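Inorganic pyrophosphatase (Coxiella burnetii, PDB 3TR4) probably catalyses the magnesium-dependent hydrolysis of inorganic pyrophosphate to two phosphate ions, acting as a homohexamer. Local coordinates at residues Lys126-Ser130 with Leu131-Ala135. Residues are numbered along the deposited sequence; the frame is centred on the assembly and turned at random.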
ATOM      1  N   LYS B 126       2.360  31.914  -5.818  1.00 35.86           N
ATOM      2  CA  LYS B 126       1.722  32.474  -4.630  1.00 40.96           C
ATOM      3  C   LYS B 126       0.458  31.704  -4.265  1.00 33.80           C
ATOM      4  O   LYS B 126       0.020  31.719  -3.117  1.00 37.17           O
ATOM      5  CB  LYS B 126       1.419  33.962  -4.818  1.00 47.73           C
ATOM      6  CG  LYS B 126       0.370  34.274  -5.873  1.00 58.26           C
ATOM      7  CD  LYS B 126       0.235  35.779  -6.078  1.00 65.79           C
ATOM      8  CE  LYS B 126      -0.873  36.119  -7.065  1.00 64.74           C
ATOM      9  NZ  LYS B 126      -2.219  35.759  -6.537  1.00 64.37           N
ATOM     10  N   ASP B 127      -0.116  31.021  -5.248  1.00 32.04           N
ATOM     11  CA  ASP B 127      -1.305  30.206  -5.025  1.00 38.06           C
ATOM     12  C   ASP B 127      -0.960  28.879  -4.346  1.00 36.87           C
ATOM     13  O   ASP B 127      -1.845  28.155  -3.891  1.00 37.63           O
ATOM     14  CB  ASP B 127      -2.048  29.971  -6.345  1.00 40.96           C
ATOM     15  CG  ASP B 127      -2.531  31.267  -6.977  1.00 46.03           C
ATOM     16  OD1 ASP B 127      -2.730  32.250  -6.231  1.00 47.19           O
ATOM     17  OD2 ASP B 127      -2.711  31.307  -8.213  1.00 44.65           O
ATOM     18  N   ILE B 128       0.331  28.569  -4.274  1.00 34.78           N
ATOM     19  CA  ILE B 128       0.792  27.378  -3.570  1.00 36.47           C
ATOM     20  C   ILE B 128       1.213  27.769  -2.153  1.00 35.13           C
ATOM     21  O   ILE B 128       1.846  28.804  -1.956  1.00 37.38           O
ATOM     22  CB  ILE B 128       1.972  26.706  -4.309  1.00 35.47           C
ATOM     23  CG1 ILE B 128       1.571  26.346  -5.741  1.00 34.50           C
ATOM     24  CG2 ILE B 128       2.431  25.458  -3.578  1.00 35.39           C
ATOM     25  CD1 ILE B 128       0.379  25.418  -5.817  1.00 36.32           C
ATOM     26  N   SER B 129       0.846  26.959  -1.165  1.00 36.09           N
ATOM     27  CA  SER B 129       1.204  27.267   0.219  1.00 43.48           C
ATOM     28  C   SER B 129       2.718  27.289   0.384  1.00 36.86           C
ATOM     29  O   SER B 129       3.413  26.374  -0.058  1.00 33.77           O
ATOM     30  CB  SER B 129       0.577  26.266   1.193  1.00 50.23           C
ATOM     31  OG  SER B 129       1.022  24.947   0.942  1.00 55.19           O
ATOM     32  N   SER B 130       3.227  28.339   1.017  1.00 34.44           N
ATOM     33  CA  SER B 130       4.666  28.486   1.197  1.00 43.65           C
ATOM     34  C   SER B 130       5.244  27.298   1.956  1.00 43.01           C
ATOM     35  O   SER B 130       6.428  26.987   1.831  1.00 33.87           O
ATOM     36  CB  SER B 130       4.992  29.788   1.928  1.00 53.53           C
ATOM     37  OG  SER B 130       4.462  29.781   3.242  1.00 59.08           O
ATOM     38  N   LEU B 131       4.406  26.626   2.739  1.00 43.07           N
ATOM     39  CA  LEU B 131       4.865  25.468   3.492  1.00 46.91           C
ATOM     40  C   LEU B 131       5.226  24.317   2.550  1.00 41.75           C
ATOM     41  O   LEU B 131       6.186  23.586   2.790  1.00 35.93           O
ATOM     42  CB  LEU B 131       3.814  25.028   4.510  1.00 56.27           C
ATOM     43  CG  LEU B 131       4.258  23.953   5.504  1.00 68.66           C
ATOM     44  CD1 LEU B 131       5.567  24.346   6.179  1.00 73.89           C
ATOM     45  CD2 LEU B 131       3.175  23.695   6.538  1.00 71.92           C
ATOM     46  N   LEU B 132       4.459  24.166   1.476  1.00 39.14           N
ATOM     47  CA  LEU B 132       4.726  23.117   0.498  1.00 32.41           C
ATOM     48  C   LEU B 132       5.981  23.432  -0.309  1.00 32.96           C
ATOM     49  O   LEU B 132       6.806  22.551  -0.562  1.00 30.04           O
ATOM     50  CB  LEU B 132       3.533  22.929  -0.437  1.00 28.93           C
ATOM     51  CG  LEU B 132       3.717  21.873  -1.528  1.00 32.36           C
ATOM     52  CD1 LEU B 132       4.205  20.559  -0.927  1.00 31.21           C
ATOM     53  CD2 LEU B 132       2.425  21.666  -2.302  1.00 33.65           C
ATOM     54  N   LEU B 133       6.113  24.691  -0.718  1.00 27.43           N
ATOM     55  CA  LEU B 133       7.294  25.139  -1.444  1.00 28.02           C
ATOM     56  C   LEU B 133       8.541  24.971  -0.583  1.00 32.37           C
ATOM     57  O   LEU B 133       9.610  24.616  -1.082  1.00 29.11           O
ATOM     58  CB  LEU B 133       7.146  26.601  -1.882  1.00 30.28           C
ATOM     59  CG  LEU B 133       6.000  26.936  -2.841  1.00 34.41           C
ATOM     60  CD1 LEU B 133       6.010  28.414  -3.194  1.00 33.35           C
ATOM     61  CD2 LEU B 133       6.083  26.084  -4.098  1.00 34.76           C
ATOM     62  N   ASP B 134       8.404  25.232   0.713  1.00 31.43           N
ATOM     63  CA  ASP B 134       9.520  25.060   1.637  1.00 33.86           C
ATOM     64  C   ASP B 134       9.898  23.587   1.759  1.00 32.79           C
ATOM     65  O   ASP B 134      11.078  23.239   1.787  1.00 35.84           O
ATOM     66  CB  ASP B 134       9.198  25.644   3.012  1.00 38.72           C
ATOM     67  CG  ASP B 134       9.191  27.161   3.013  1.00 47.72           C
ATOM     68  OD1 ASP B 134       9.703  27.763   2.044  1.00 45.51           O
ATOM     69  OD2 ASP B 134       8.681  27.754   3.986  1.00 55.16           O
ATOM     70  N   ALA B 135       8.887  22.728   1.827  1.00 31.45           N
ATOM     71  CA  ALA B 135       9.109  21.288   1.875  1.00 33.01           C
ATOM     72  C   ALA B 135       9.810  20.799   0.612  1.00 27.15           C
ATOM     73  O   ALA B 135      10.695  19.947   0.674  1.00 32.16           O
ATOM     74  CB  ALA B 135       7.788  20.554   2.069  1.00 34.14           C
TER
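Leu133 reaches back across the start of helix 130-142 to Ile128, the residue just ahead of the N-cap, Ser129. Leu133 CB lies 3.8 Å from Ser130 O, beside the first turn. With CG opposite the carbonyl carbon (chi1 -62°), the side chain of Leu133 leads toward the helix start. There Leu133 CG settles near Ser129 O and 3.9 Å from Ile128 CG2. At the tip, Leu133 CD2 closes on the same Ile128 CG2 at 3.7 Å, the two side chains crossing at about a right angle. This pairing of the residue before the N-cap with the fourth of the helix is a hydrophobic staple. Leu132 CD2 meets that methyl as well, 4.0 Å from Ile128 CG2, and Leu76 packs on both Ile128 and Leu132.

In the backbone of the same turn, Ser129 O accepts two bonds. Leu133 N donates in the carbonyl plane, nearly straight at 166° and 3.2 Å from Ser129 O. Leu132 N comes nearer, 2.9 Å from Ser129 O, but from above that plane and in a bent hydrogen bond (N-H...O 130°). Ser130 O then receives Asp134 N, while the carboxylate of Asp134 comes close beside this oxygen, acceptor facing acceptor, without a hydrogen bond between them.

Leu131 instead serves the hexamer, packing on Pro48 of one neighbouring subunit and Ala118 of another. At this surface-lying helix start, apolar contact and backbone bonding thus act together: the staple ties the incoming loop to the first turn, and the two bonds to Ser129 O fix the N-cap carbonyl against it.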